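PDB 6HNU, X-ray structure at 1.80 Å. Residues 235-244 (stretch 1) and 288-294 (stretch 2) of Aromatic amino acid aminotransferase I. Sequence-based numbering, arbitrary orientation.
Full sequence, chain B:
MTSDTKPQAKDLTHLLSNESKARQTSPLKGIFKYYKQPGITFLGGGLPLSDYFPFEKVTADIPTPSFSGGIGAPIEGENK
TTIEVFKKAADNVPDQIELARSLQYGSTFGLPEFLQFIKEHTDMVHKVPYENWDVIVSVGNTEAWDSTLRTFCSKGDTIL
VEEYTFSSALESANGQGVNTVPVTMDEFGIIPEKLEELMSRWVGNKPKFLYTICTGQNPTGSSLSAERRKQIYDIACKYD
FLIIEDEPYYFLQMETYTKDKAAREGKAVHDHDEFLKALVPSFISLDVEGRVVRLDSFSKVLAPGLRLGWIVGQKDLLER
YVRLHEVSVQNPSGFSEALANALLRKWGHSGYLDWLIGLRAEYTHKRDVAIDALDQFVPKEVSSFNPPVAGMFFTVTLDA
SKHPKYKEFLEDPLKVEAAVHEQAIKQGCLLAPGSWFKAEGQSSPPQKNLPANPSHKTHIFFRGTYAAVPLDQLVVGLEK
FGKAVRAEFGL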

# COMPACT_ATOMS: atom_id res chain seq x y z
N ILE B 235 3.46 30.71 -12.52
CA ILE B 235 2.11 30.91 -11.94
C ILE B 235 2.06 30.26 -10.55
O ILE B 235 1.60 30.91 -9.61
CB ILE B 235 1.05 30.37 -12.90
CG1 ILE B 235 1.05 31.20 -14.19
CG2 ILE B 235 -0.31 30.32 -12.25
CD1 ILE B 235 0.37 30.50 -15.31
N ALA B 236 2.60 29.04 -10.41
CA ALA B 236 2.61 28.34 -9.10
C ALA B 236 3.40 29.20 -8.10
O ALA B 236 2.97 29.34 -6.98
CB ALA B 236 3.22 26.96 -9.27
N CYS B 237 4.47 29.86 -8.53
CA CYS B 237 5.32 30.67 -7.62
C CYS B 237 4.58 31.95 -7.25
O CYS B 237 4.62 32.35 -6.08
CB CYS B 237 6.67 30.98 -8.21
SG CYS B 237 7.74 29.54 -8.44
N LYS B 238 3.90 32.55 -8.21
CA LYS B 238 3.25 33.88 -8.05
C LYS B 238 2.05 33.72 -7.13
O LYS B 238 1.83 34.60 -6.29
CB LYS B 238 2.88 34.46 -9.43
CG LYS B 238 2.00 35.71 -9.44
CD LYS B 238 1.65 36.19 -10.84
CE LYS B 238 0.86 37.49 -10.87
NZ LYS B 238 0.49 37.87 -12.25
N TYR B 239 1.30 32.63 -7.25
CA TYR B 239 0.09 32.47 -6.42
C TYR B 239 0.36 31.52 -5.25
O TYR B 239 -0.55 31.29 -4.48
CB TYR B 239 -1.08 32.06 -7.29
CG TYR B 239 -1.45 33.13 -8.27
CD1 TYR B 239 -2.17 34.24 -7.84
CD2 TYR B 239 -1.00 33.08 -9.58
CE1 TYR B 239 -2.53 35.24 -8.73
CE2 TYR B 239 -1.32 34.09 -10.47
CZ TYR B 239 -2.09 35.17 -10.04
OH TYR B 239 -2.41 36.17 -10.91
N ASP B 240 1.58 30.99 -5.14
CA ASP B 240 1.99 30.12 -4.00
C ASP B 240 1.09 28.89 -3.85
O ASP B 240 0.50 28.69 -2.80
CB ASP B 240 2.07 30.92 -2.71
CG ASP B 240 2.71 30.14 -1.58
OD1 ASP B 240 3.52 29.23 -1.88
OD2 ASP B 240 2.35 30.43 -0.41
N PHE B 241 1.09 28.00 -4.85
CA PHE B 241 0.48 26.66 -4.76
C PHE B 241 1.56 25.67 -5.23
O PHE B 241 2.52 26.10 -5.90
CB PHE B 241 -0.87 26.56 -5.48
CG PHE B 241 -0.87 26.87 -6.95
CD1 PHE B 241 -0.42 25.95 -7.89
CD2 PHE B 241 -1.34 28.09 -7.41
CE1 PHE B 241 -0.39 26.28 -9.23
CE2 PHE B 241 -1.35 28.40 -8.76
CZ PHE B 241 -0.89 27.49 -9.67
N LEU B 242 1.43 24.41 -4.85
CA LEU B 242 2.39 23.35 -5.27
C LEU B 242 2.03 22.84 -6.66
O LEU B 242 0.90 23.00 -7.14
CB LEU B 242 2.38 22.19 -4.28
CG LEU B 242 2.56 22.55 -2.82
CD1 LEU B 242 2.18 21.41 -1.93
CD2 LEU B 242 3.96 23.01 -2.54
N ILE B 243 2.97 22.14 -7.28
CA ILE B 243 2.66 21.40 -8.52
C ILE B 243 2.93 19.94 -8.21
O ILE B 243 4.06 19.62 -7.76
CB ILE B 243 3.47 21.90 -9.74
CG1 ILE B 243 3.08 23.31 -10.16
CG2 ILE B 243 3.37 20.91 -10.89
CD1 ILE B 243 4.06 23.94 -11.13
N ILE B 244 1.93 19.10 -8.46
CA ILE B 244 2.08 17.65 -8.29
C ILE B 244 2.14 17.11 -9.70
O ILE B 244 1.12 17.16 -10.40
CB ILE B 244 0.91 17.05 -7.47
CG1 ILE B 244 0.60 17.81 -6.17
CG2 ILE B 244 1.14 15.57 -7.25
CD1 ILE B 244 1.74 17.97 -5.16
N VAL B 288 13.25 25.77 -8.47
CA VAL B 288 14.18 26.53 -7.60
C VAL B 288 13.56 26.71 -6.21
O VAL B 288 14.35 26.73 -5.26
CB VAL B 288 14.62 27.85 -8.26
CG1 VAL B 288 15.32 27.59 -9.59
CG2 VAL B 288 13.49 28.83 -8.45
N GLU B 289 12.23 26.82 -6.08
CA GLU B 289 11.55 27.14 -4.80
C GLU B 289 11.21 25.87 -3.98
O GLU B 289 10.85 26.03 -2.80
CB GLU B 289 10.29 27.97 -5.04
CG GLU B 289 10.55 29.29 -5.75
CD GLU B 289 9.45 30.33 -5.62
OE1 GLU B 289 8.35 29.98 -5.16
OE2 GLU B 289 9.71 31.50 -5.94
N GLY B 290 11.29 24.66 -4.54
CA GLY B 290 10.90 23.44 -3.80
C GLY B 290 9.39 23.30 -3.64
O GLY B 290 8.96 22.67 -2.68
N ARG B 291 8.59 23.79 -4.59
CA ARG B 291 7.11 23.68 -4.50
C ARG B 291 6.62 22.59 -5.46
O ARG B 291 5.40 22.56 -5.77
CB ARG B 291 6.52 25.07 -4.75
CG ARG B 291 6.76 25.62 -6.16
CD ARG B 291 5.93 26.85 -6.44
NE ARG B 291 6.24 27.91 -5.49
CZ ARG B 291 5.54 28.21 -4.39
NH1 ARG B 291 5.97 29.19 -3.60
NH2 ARG B 291 4.42 27.58 -4.10
N VAL B 292 7.52 21.75 -5.98
CA VAL B 292 7.11 20.61 -6.86
C VAL B 292 7.22 19.31 -6.05
O VAL B 292 8.26 19.10 -5.40
CB VAL B 292 7.88 20.55 -8.18
CG1 VAL B 292 7.41 19.40 -9.06
CG2 VAL B 292 7.76 21.84 -8.95
N VAL B 293 6.20 18.46 -6.17
CA VAL B 293 6.28 17.04 -5.75
C VAL B 293 6.08 16.20 -6.99
O VAL B 293 5.07 16.39 -7.69
CB VAL B 293 5.31 16.71 -4.61
CG1 VAL B 293 5.49 15.29 -4.11
CG2 VAL B 293 5.47 17.68 -3.46
N ARG B 294 7.03 15.32 -7.25
CA ARG B 294 6.98 14.38 -8.40
C ARG B 294 6.61 12.98 -7.92
O ARG B 294 7.21 12.47 -6.93
CB ARG B 294 8.32 14.40 -9.15
CG ARG B 294 8.40 13.41 -10.30
CD ARG B 294 9.77 13.42 -10.95
NE ARG B 294 9.81 12.70 -12.20
CZ ARG B 294 9.58 13.22 -13.40
NH1 ARG B 294 9.21 14.46 -13.52
NH2 ARG B 294 9.64 12.46 -14.48
O HOH W 1 6.82 32.39 -4.42

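Val-288, at the start of stretch 2, makes no contact with stretch 1. Glu-289 is the first residue to do so: its CA-to-CB bond points toward the helix end, and OE1 lies 3.4 Å from Cys-237 SG. The same OE1 accepts from Arg-291 NE and Arg-291 NH1, both at 3.0 Å, a salt bridge within the stretch that helps to hold the guanidinium in place. A water links the stretches here, 2.9 Å from Glu-289 OE1 and 2.8 Å from Cys-237 O. Gly-290 follows with phi 73°, a conformation that by itself favours glycine.

Arg-291 dominates the contact, with 151 Å² covered by stretch 1. Its CA-to-CB bond points sideways, but the p, t, p sequence of chi1 to chi3 brings the guanidinium to the turn after the helix. There Asp-240, with positive phi, is the first residue to leave helical geometry, and its OD1 receives hydrogen bonds from Arg-291 NH2 (2.9 Å, 147°) and Arg-291 NH1 (3.0 Å, 142°), forming a salt bridge. Arg-291 NH2 also donates to Phe-241 O at 3.0 Å. Both acceptors lie near the guanidinium plane, as its N-H directions require, whereas Cys-237 CA and Ala-236 O cover one face.

The backbone of Arg-291 opens the sheet pairing: Ile-243 N donates to Arg-291 O (2.9 Å, 159°). Val-292 pairs with Ile-243 in a parallel bridge, their side chains on the same face, with Val-292 CG2 4.4 Å from Ile-243 CB. Val-293 N then donates to Ile-243 O (2.9 Å, 162°), so Ile-243 bonds through both its N and O to residues flanking Val-292, the signature of parallel pairing; the strand directions differ by 14°. On the other face Val-293 CB packs 3.8 Å from Ile-244 CD1. Arg-294 points away and makes no contact.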